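Local atomic coordinates of Galactose/lactose metabolism regulatory protein GAL80 (Saccharomyces cerevisiae, PDB entry 3BTV), a protein that represses galactose and lactose metabolic genes in yeast by binding the activator GAL4 and blocking its transcriptional activation when no inducing sugar is present. Residues D263-Q268 against E416-S421; L162-L167 against L306-D311; Q148-L153 against H369-S374. The protein carries 1 engineered substitution. All coordinates share one frame; numbering follows the deposited sequence.

Contact 1: residues D263-Q268 against E416-S421; sequences DHLLFQ and ESVYKS
A single residue, V418, makes the whole of the helical side of this contact, dividing its two methyl groups between L265 and F267 of the strand. CG1 of V418 lies 3.8 Å from CD1 of L265, while CG2 sits 3.9 Å from CD1 of the F267 ring. That same CG2 is 3.9 Å from CE1 of F267, so the methyl is centred on one ring bond and approaches it obliquely. With CG1 anti to the backbone N of V418 (chi1 163°), the fork opens along the strand and each prong meets a different neighbour. L265 and F267 are two residues apart and therefore lie on the same face of the strand. The strand belongs to the large mixed sheet of the C-terminal domain, and helix 405-424 packs on this face beside helix 209-225, whose F214 touches L265, F267 and V418. F229 closes on the F267 ring edge-to-face. The alternate residues face the other way: L266 and Q268 also meet the second subunit of this assembly, and OE1 of Q268 hydrogen-bonds to ND2 of N233 of that subunit. At the start of the strand, D263 and H264 both oppose F237 of strand 229-237 in a classic beta bulge. On the outer side of the helix, NZ of K420 lies 3.0 Å from OE2 of E416, one turn earlier, in a salt bridge, and OE2 accepts through the lone pair pointing away from OE1.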
loop_
_atom_site.group_PDB
_atom_site.type_symbol
_atom_site.label_atom_id
_atom_site.label_comp_id
_atom_site.label_asym_id
_atom_site.label_seq_id
_atom_site.Cartn_x
_atom_site.Cartn_y
_atom_site.Cartn_z
ATOM N N ASP B 263 6.344 14.702 4.693
ATOM C CA ASP B 263 6.132 14.652 3.248
ATOM C C ASP B 263 5.714 13.268 2.760
ATOM O O ASP B 263 5.515 13.068 1.560
ATOM C CB ASP B 263 7.390 15.076 2.499
ATOM C CG ASP B 263 8.644 14.589 3.169
ATOM O OD1 ASP B 263 8.905 13.370 3.121
ATOM O OD2 ASP B 263 9.354 15.432 3.757
ATOM N N HIS B 264 5.604 12.303 3.665
ATOM C CA HIS B 264 5.058 10.994 3.264
ATOM C C HIS B 264 4.531 10.224 4.448
ATOM O O HIS B 264 5.081 10.301 5.543
ATOM C CB HIS B 264 6.100 10.136 2.559
ATOM C CG HIS B 264 5.517 9.165 1.581
ATOM N ND1 HIS B 264 5.077 7.909 1.945
ATOM C CD2 HIS B 264 5.309 9.260 0.248
ATOM C CE1 HIS B 264 4.625 7.272 0.878
ATOM N NE2 HIS B 264 4.770 8.065 -0.173
ATOM N N LEU B 265 3.461 9.478 4.212
ATOM C CA LEU B 265 2.883 8.619 5.221
ATOM C C LEU B 265 2.673 7.238 4.618
ATOM O O LEU B 265 2.056 7.096 3.544
ATOM C CB LEU B 265 1.539 9.178 5.717
ATOM C CG LEU B 265 0.713 8.207 6.588
ATOM C CD1 LEU B 265 1.362 7.972 7.942
ATOM C CD2 LEU B 265 -0.724 8.672 6.771
ATOM N N LEU B 266 3.192 6.225 5.299
ATOM C CA LEU B 266 2.857 4.831 4.987
ATOM C C LEU B 266 2.002 4.366 6.127
ATOM O O LEU B 266 2.364 4.537 7.288
ATOM C CB LEU B 266 4.096 3.936 4.906
ATOM C CG LEU B 266 5.154 4.252 3.848
ATOM C CD1 LEU B 266 6.365 3.347 4.026
ATOM C CD2 LEU B 266 4.587 4.113 2.441
ATOM N N PHE B 267 0.854 3.790 5.812
ATOM C CA PHE B 267 -0.050 3.357 6.865
ATOM C C PHE B 267 -0.676 2.043 6.478
ATOM O O PHE B 267 -1.174 1.882 5.363
ATOM C CB PHE B 267 -1.123 4.423 7.109
ATOM C CG PHE B 267 -2.281 3.951 7.967
ATOM C CD1 PHE B 267 -2.345 4.264 9.317
ATOM C CD2 PHE B 267 -3.321 3.222 7.412
ATOM C CE1 PHE B 267 -3.413 3.849 10.091
ATOM C CE2 PHE B 267 -4.390 2.797 8.181
ATOM C CZ PHE B 267 -4.444 3.111 9.519
ATOM N N GLN B 268 -0.646 1.087 7.392
ATOM C CA GLN B 268 -1.303 -0.186 7.110
ATOM C C GLN B 268 -2.001 -0.632 8.373
ATOM O O GLN B 268 -1.568 -0.308 9.475
ATOM C CB GLN B 268 -0.307 -1.230 6.594
ATOM C CG GLN B 268 0.739 -1.675 7.620
ATOM C CD GLN B 268 1.840 -2.537 7.004
ATOM O OE1 GLN B 268 2.599 -3.222 7.703
ATOM N NE2 GLN B 268 1.932 -2.497 5.691
ATOM N N GLU B 416 -3.176 10.575 16.708
ATOM C CA GLU B 416 -2.165 10.482 17.762
ATOM C C GLU B 416 -1.454 9.143 17.655
ATOM O O GLU B 416 -0.229 9.080 17.704
ATOM C CB GLU B 416 -2.793 10.660 19.141
ATOM C CG GLU B 416 -1.802 10.530 20.304
ATOM C CD GLU B 416 -0.504 11.290 20.074
ATOM O OE1 GLU B 416 -0.524 12.327 19.378
ATOM O OE2 GLU B 416 0.543 10.846 20.597
ATOM N N SER B 417 -2.229 8.079 17.458
ATOM C CA SER B 417 -1.677 6.728 17.354
ATOM C C SER B 417 -0.810 6.506 16.125
ATOM O O SER B 417 0.178 5.774 16.189
ATOM C CB SER B 417 -2.792 5.693 17.389
ATOM O OG SER B 417 -3.563 5.876 18.561
ATOM N N VAL B 418 -1.173 7.110 14.997
ATOM C CA VAL B 418 -0.298 7.035 13.832
ATOM C C VAL B 418 1.117 7.542 14.199
ATOM O O VAL B 418 2.124 6.868 13.949
ATOM C CB VAL B 418 -0.862 7.815 12.631
ATOM C CG1 VAL B 418 0.222 8.060 11.617
ATOM C CG2 VAL B 418 -2.032 7.032 11.975
ATOM N N TYR B 419 1.186 8.723 14.808
ATOM C CA TYR B 419 2.471 9.278 15.233
ATOM C C TYR B 419 3.189 8.431 16.298
ATOM O O TYR B 419 4.411 8.325 16.271
ATOM C CB TYR B 419 2.312 10.727 15.709
ATOM C CG TYR B 419 2.237 11.717 14.572
ATOM C CD1 TYR B 419 1.057 12.377 14.282
ATOM C CD2 TYR B 419 3.348 11.979 13.781
ATOM C CE1 TYR B 419 0.979 13.274 13.241
ATOM C CE2 TYR B 419 3.282 12.876 12.740
ATOM C CZ TYR B 419 2.088 13.524 12.477
ATOM O OH TYR B 419 2.006 14.425 11.443
ATOM N N LYS B 420 2.436 7.830 17.221
ATOM C CA LYS B 420 3.038 6.950 18.228
ATOM C C LYS B 420 3.684 5.758 17.558
ATOM O O LYS B 420 4.833 5.434 17.849
ATOM C CB LYS B 420 2.011 6.441 19.240
ATOM C CG LYS B 420 1.821 7.292 20.467
ATOM C CD LYS B 420 1.024 6.536 21.519
ATOM C CE LYS B 420 0.129 7.484 22.308
ATOM N NZ LYS B 420 0.830 8.741 22.699
ATOM N N SER B 421 2.929 5.109 16.668
ATOM C CA SER B 421 3.403 3.949 15.942
ATOM C C SER B 421 4.738 4.201 15.268
ATOM O O SER B 421 5.642 3.376 15.335
ATOM C CB SER B 421 2.375 3.532 14.860
ATOM O OG SER B 421 2.914 2.467 14.116
#

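Contact 2: residues L162-L167 against L306-D311; sequences LRAKEL and LKLEGD
NZ of K165 is held by two backbone oxygens, those of Y223 and F397, with the rings of Y223 and F399 adding cation-pi contacts, all on the side of the helix turned from the strand that its neighbour A164 meets. Across that opposite flank the contact is wholly apolar. The methyl CB of A164 lies 4.0 Å from CD1 of L306 and 4.2 Å from CD1 of L308, so one small knob is touched by one methyl from each of two leucines on the same face of the strand. CD1 of L306 is also 4.1 Å from CA of A164. The two leucines get there by different turns: CG of L306 is trans to the amide nitrogen (chi1 -177°), whereas CG of L308 lies beside its own N and opposite the carbonyl carbon (chi1 -69°). The backbones come closest at A164 and L306, whose CA atoms are 7.7 Å apart. L167, one turn on, also points toward the strand. This is helix-on-sheet packing within the C-terminal domain: helix 159-169 lies on the mixed sheet at strand 305-310, and M224 of helix 209-225 touches both A164 and L308. K307 projects from the other face of the strand, where NZ makes a salt bridge with D298 of strand 295-301. No hydrogen bond joins the two segments, so the contact between helix and strand rests on the fit and burial of hydrocarbon, while the directional polar bonds made by K165 lie on the other side of the helix.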
loop_
_atom_site.group_PDB
_atom_site.type_symbol
_atom_site.label_atom_id
_atom_site.label_comp_id
_atom_site.label_asym_id
_atom_site.label_seq_id
_atom_site.Cartn_x
_atom_site.Cartn_y
_atom_site.Cartn_z
ATOM N N LEU B 162 -21.694 8.711 0.449
ATOM C CA LEU B 162 -22.960 8.136 0.899
ATOM C C LEU B 162 -23.423 7.002 -0.021
ATOM O O LEU B 162 -23.907 5.983 0.452
ATOM C CB LEU B 162 -24.033 9.223 1.013
ATOM C CG LEU B 162 -23.743 10.182 2.172
ATOM C CD1 LEU B 162 -24.653 11.388 2.100
ATOM C CD2 LEU B 162 -23.899 9.444 3.498
ATOM N N ARG B 163 -23.266 7.175 -1.334
ATOM C CA ARG B 163 -23.603 6.104 -2.281
ATOM C C ARG B 163 -22.736 4.864 -2.014
ATOM O O ARG B 163 -23.240 3.744 -1.947
ATOM C CB ARG B 163 -23.432 6.566 -3.734
ATOM C CG ARG B 163 -24.602 7.391 -4.282
ATOM C CD ARG B 163 -25.632 6.527 -5.024
ATOM N NE ARG B 163 -26.629 7.333 -5.739
ATOM C CZ ARG B 163 -27.468 6.861 -6.661
ATOM N NH1 ARG B 163 -27.442 5.578 -7.001
ATOM N NH2 ARG B 163 -28.336 7.674 -7.252
ATOM N N ALA B 164 -21.434 5.058 -1.839
ATOM C CA ALA B 164 -20.558 3.916 -1.534
ATOM C C ALA B 164 -20.982 3.209 -0.234
ATOM O O ALA B 164 -21.068 1.960 -0.171
ATOM C CB ALA B 164 -19.117 4.357 -1.465
ATOM N N LYS B 165 -21.247 4.009 0.799
ATOM C CA LYS B 165 -21.670 3.476 2.094
ATOM C C LYS B 165 -22.949 2.648 1.933
ATOM O O LYS B 165 -23.084 1.574 2.521
ATOM C CB LYS B 165 -21.933 4.609 3.084
ATOM C CG LYS B 165 -22.272 4.140 4.526
ATOM C CD LYS B 165 -22.331 5.352 5.471
ATOM C CE LYS B 165 -22.893 5.016 6.850
ATOM N NZ LYS B 165 -22.132 3.970 7.561
ATOM N N GLU B 166 -23.888 3.170 1.142
ATOM C CA GLU B 166 -25.166 2.495 0.923
ATOM C C GLU B 166 -24.934 1.153 0.252
ATOM O O GLU B 166 -25.452 0.137 0.705
ATOM C CB GLU B 166 -26.117 3.355 0.078
ATOM C CG GLU B 166 -26.656 4.569 0.825
ATOM C CD GLU B 166 -27.448 5.523 -0.062
ATOM O OE1 GLU B 166 -27.570 5.258 -1.278
ATOM O OE2 GLU B 166 -27.941 6.547 0.462
ATOM N N LEU B 167 -24.131 1.152 -0.815
ATOM C CA LEU B 167 -23.844 -0.080 -1.541
ATOM C C LEU B 167 -23.193 -1.122 -0.630
ATOM O O LEU B 167 -23.579 -2.296 -0.601
ATOM C CB LEU B 167 -22.982 0.219 -2.767
ATOM C CG LEU B 167 -23.785 0.986 -3.834
ATOM C CD1 LEU B 167 -22.907 1.631 -4.893
ATOM C CD2 LEU B 167 -24.862 0.083 -4.487
ATOM N N LEU B 306 -15.286 -1.822 -5.655
ATOM C CA LEU B 306 -15.750 -0.444 -5.636
ATOM C C LEU B 306 -14.502 0.427 -5.640
ATOM O O LEU B 306 -13.554 0.142 -4.930
ATOM C CB LEU B 306 -16.544 -0.225 -4.349
ATOM C CG LEU B 306 -17.225 1.085 -4.024
ATOM C CD1 LEU B 306 -18.331 0.803 -3.016
ATOM C CD2 LEU B 306 -16.198 2.004 -3.431
ATOM N N LYS B 307 -14.510 1.476 -6.434
ATOM C CA LYS B 307 -13.402 2.421 -6.481
ATOM C C LYS B 307 -13.897 3.876 -6.463
ATOM O O LYS B 307 -14.787 4.275 -7.237
ATOM C CB LYS B 307 -12.546 2.175 -7.723
ATOM C CG LYS B 307 -11.424 3.200 -7.900
ATOM C CD LYS B 307 -11.049 3.357 -9.381
ATOM C CE LYS B 307 -10.234 2.172 -9.881
ATOM N NZ LYS B 307 -8.957 2.027 -9.101
ATOM N N LEU B 308 -13.348 4.665 -5.550
ATOM C CA LEU B 308 -13.625 6.104 -5.517
ATOM C C LEU B 308 -12.359 6.817 -5.940
ATOM O O LEU B 308 -11.283 6.484 -5.460
ATOM C CB LEU B 308 -13.993 6.545 -4.098
ATOM C CG LEU B 308 -15.327 6.059 -3.533
ATOM C CD1 LEU B 308 -15.159 5.543 -2.108
ATOM C CD2 LEU B 308 -16.375 7.157 -3.591
ATOM N N GLU B 309 -12.468 7.789 -6.839
ATOM C CA GLU B 309 -11.288 8.554 -7.248
ATOM C C GLU B 309 -11.570 10.030 -7.232
ATOM O O GLU B 309 -12.728 10.448 -7.278
ATOM C CB GLU B 309 -10.856 8.238 -8.671
ATOM C CG GLU B 309 -10.788 6.807 -9.081
ATOM C CD GLU B 309 -10.665 6.708 -10.592
ATOM O OE1 GLU B 309 -11.436 7.412 -11.292
ATOM O OE2 GLU B 309 -9.790 5.956 -11.077
ATOM N N GLY B 310 -10.501 10.822 -7.227
ATOM C CA GLY B 310 -10.640 12.257 -7.392
ATOM C C GLY B 310 -9.351 12.962 -7.756
ATOM O O GLY B 310 -8.272 12.366 -7.723
ATOM N N ASP B 311 -9.499 14.218 -8.172
ATOM C CA ASP B 311 -8.453 15.239 -8.148
ATOM C C ASP B 311 -9.222 16.345 -7.444
ATOM O O ASP B 311 -9.448 17.426 -7.986
ATOM C CB ASP B 311 -8.056 15.651 -9.566
ATOM C CG ASP B 311 -7.369 14.528 -10.336
ATOM O OD1 ASP B 311 -7.199 13.435 -9.763
ATOM O OD2 ASP B 311 -6.993 14.735 -11.512
#

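Contact 3: residues Q148-L153 against H369-S374; sequences QTIISL and HRLYQS
L371 points its isobutyl fork from the helix onto the strand, one methyl toward I150 and the other over the backbone at S152. CG stands anti to the backbone N of L371 (chi1 176°), which extends the fork toward the strand. CD1 is 4.3 Å from CG2 of I150, a methyl-to-methyl contact, whereas CD2 comes within 4.1 Å of CA of S152 and lies 4.3 Å from O of I151. I150 turns its side chain toward the helix; I151 points the opposite way, against L405 and A408 of helix 405-424. The strand is at one edge of the six-stranded parallel sheet of the Rossmann fold, and helix 363-380, from much later in the chain, lies on this sheet; its segment 369-374 runs nearly antiparallel to strand 148-152 (167°, axes 10.5 Å apart). F123 of the adjacent strand extends the same apolar patch, touching I150, S152 and L371. S152 is the centre of an inverse gamma turn, spanned by a weak bond from N of L153 to O of I151, and its OG is bonded to OE1 of Q154. Within the helix, OG of S374 donates to O of L371 at 2.9 Å, tilted 20° from the carbonyl plane, which folds this hydroxyl back onto its own helix; Y372 meanwhile turns to the first part of the chain, meeting F50 edge-to-face, and its OH hydrogen-bonds to ND1 of H39.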
loop_
_atom_site.group_PDB
_atom_site.type_symbol
_atom_site.label_atom_id
_atom_site.label_comp_id
_atom_site.label_asym_id
_atom_site.label_seq_id
_atom_site.Cartn_x
_atom_site.Cartn_y
_atom_site.Cartn_z
ATOM N N GLN B 148 -24.916 20.846 21.714
ATOM C CA GLN B 148 -24.664 19.858 20.678
ATOM C C GLN B 148 -23.517 20.362 19.822
ATOM O O GLN B 148 -23.489 21.538 19.442
ATOM C CB GLN B 148 -25.897 19.638 19.807
ATOM C CG GLN B 148 -25.628 18.755 18.606
ATOM C CD GLN B 148 -25.384 17.312 18.989
ATOM O OE1 GLN B 148 -24.288 16.776 18.800
ATOM N NE2 GLN B 148 -26.408 16.674 19.538
ATOM N N THR B 149 -22.572 19.478 19.523
ATOM C CA THR B 149 -21.397 19.874 18.763
ATOM C C THR B 149 -21.392 19.285 17.356
ATOM O O THR B 149 -21.944 18.211 17.108
ATOM C CB THR B 149 -20.088 19.477 19.479
ATOM O OG1 THR B 149 -19.901 18.061 19.394
ATOM C CG2 THR B 149 -20.114 19.903 20.948
ATOM N N ILE B 150 -20.767 20.010 16.436
ATOM C CA ILE B 150 -20.572 19.537 15.072
ATOM C C ILE B 150 -19.103 19.713 14.696
ATOM O O ILE B 150 -18.500 20.739 15.012
ATOM C CB ILE B 150 -21.454 20.320 14.073
ATOM C CG1 ILE B 150 -22.913 20.354 14.535
ATOM C CG2 ILE B 150 -21.359 19.728 12.662
ATOM C CD1 ILE B 150 -23.422 21.744 14.974
ATOM N N ILE B 151 -18.522 18.712 14.042
ATOM C CA ILE B 151 -17.189 18.859 13.467
ATOM C C ILE B 151 -17.326 18.846 11.946
ATOM O O ILE B 151 -18.116 18.078 11.402
ATOM C CB ILE B 151 -16.215 17.729 13.914
ATOM C CG1 ILE B 151 -14.779 18.024 13.461
ATOM C CG2 ILE B 151 -16.652 16.371 13.378
ATOM C CD1 ILE B 151 -14.089 19.132 14.294
ATOM N N SER B 152 -16.555 19.685 11.264
ATOM C CA SER B 152 -16.592 19.737 9.809
ATOM C C SER B 152 -15.845 18.575 9.139
ATOM O O SER B 152 -14.823 18.776 8.479
ATOM C CB SER B 152 -16.034 21.064 9.306
ATOM O OG SER B 152 -16.353 21.243 7.937
ATOM N N LEU B 153 -16.351 17.359 9.316
ATOM C CA LEU B 153 -15.868 16.214 8.539
ATOM C C LEU B 153 -16.837 16.044 7.356
ATOM O O LEU B 153 -17.500 15.017 7.213
ATOM C CB LEU B 153 -15.803 14.951 9.402
ATOM C CG LEU B 153 -14.689 14.936 10.472
ATOM C CD1 LEU B 153 -14.794 13.720 11.391
ATOM C CD2 LEU B 153 -13.303 14.967 9.834
ATOM N N HIS B 369 -22.301 22.283 2.168
ATOM C CA HIS B 369 -23.702 22.658 2.047
ATOM C C HIS B 369 -24.573 21.551 2.613
ATOM O O HIS B 369 -25.523 21.802 3.356
ATOM C CB HIS B 369 -24.075 22.902 0.586
ATOM C CG HIS B 369 -25.492 23.351 0.398
ATOM N ND1 HIS B 369 -26.511 22.485 0.069
ATOM C CD2 HIS B 369 -26.060 24.575 0.510
ATOM C CE1 HIS B 369 -27.646 23.156 -0.022
ATOM N NE2 HIS B 369 -27.399 24.426 0.242
ATOM N N ARG B 370 -24.226 20.319 2.259
ATOM C CA ARG B 370 -25.014 19.152 2.634
ATOM C C ARG B 370 -24.891 18.887 4.127
ATOM O O ARG B 370 -25.773 18.283 4.738
ATOM C CB ARG B 370 -24.597 17.929 1.803
ATOM C CG ARG B 370 -25.139 17.972 0.373
ATOM C CD ARG B 370 -24.428 17.007 -0.568
ATOM N NE ARG B 370 -24.782 15.607 -0.318
ATOM C CZ ARG B 370 -25.521 14.853 -1.131
ATOM N NH1 ARG B 370 -25.998 15.346 -2.273
ATOM N NH2 ARG B 370 -25.781 13.595 -0.803
ATOM N N LEU B 371 -23.794 19.352 4.712
ATOM C CA LEU B 371 -23.616 19.274 6.160
ATOM C C LEU B 371 -24.597 20.222 6.869
ATOM O O LEU B 371 -25.281 19.837 7.817
ATOM C CB LEU B 371 -22.171 19.616 6.537
ATOM C CG LEU B 371 -21.844 19.671 8.029
ATOM C CD1 LEU B 371 -22.306 18.397 8.730
ATOM C CD2 LEU B 371 -20.348 19.902 8.229
ATOM N N TYR B 372 -24.654 21.465 6.401
ATOM C CA TYR B 372 -25.605 22.439 6.928
ATOM C C TYR B 372 -27.029 21.928 6.789
ATOM O O TYR B 372 -27.820 22.016 7.722
ATOM C CB TYR B 372 -25.469 23.785 6.215
ATOM C CG TYR B 372 -24.505 24.724 6.894
ATOM C CD1 TYR B 372 -23.157 24.714 6.573
ATOM C CD2 TYR B 372 -24.942 25.613 7.875
ATOM C CE1 TYR B 372 -22.270 25.557 7.203
ATOM C CE2 TYR B 372 -24.060 26.466 8.511
ATOM C CZ TYR B 372 -22.724 26.431 8.169
ATOM O OH TYR B 372 -21.829 27.267 8.787
ATOM N N GLN B 373 -27.344 21.383 5.621
ATOM C CA GLN B 373 -28.675 20.847 5.374
ATOM C C GLN B 373 -29.019 19.767 6.399
ATOM O O GLN B 373 -30.110 19.768 6.972
ATOM C CB GLN B 373 -28.779 20.296 3.948
ATOM C CG GLN B 373 -30.173 19.849 3.546
ATOM C CD GLN B 373 -31.102 21.015 3.253
ATOM O OE1 GLN B 373 -32.045 21.280 4.002
ATOM N NE2 GLN B 373 -30.833 21.726 2.162
ATOM N N SER B 374 -28.082 18.858 6.642
ATOM C CA SER B 374 -28.324 17.757 7.565
ATOM C C SER B 374 -28.531 18.281 8.989
ATOM O O SER B 374 -29.199 17.646 9.809
ATOM C CB SER B 374 -27.190 16.721 7.502
ATOM O OG SER B 374 -26.106 17.071 8.347
#

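Along the chain the segments run 148-153, 162-167, 263-268, 306-311, 369-374, 416-421, so both segments of contact 2 fall between those of contact 3, while contact 1 crosses both. Contacts 1 and 2 lie on the same nine-stranded sheet, centres 24 Å apart; contact 3 lies on the Rossmann sheet, its centre 27 Å from that of contact 1 and 20 Å from that of contact 2. Contacts 2 and 3 touch, CD1 of L162 packing 3.8 Å from NH2 of R370. Helix 363-380 covers the Rossmann sheet; helix 405-424, next in the chain, packs against both strand 264-271 and strand 148-152, and so bridges the two domains.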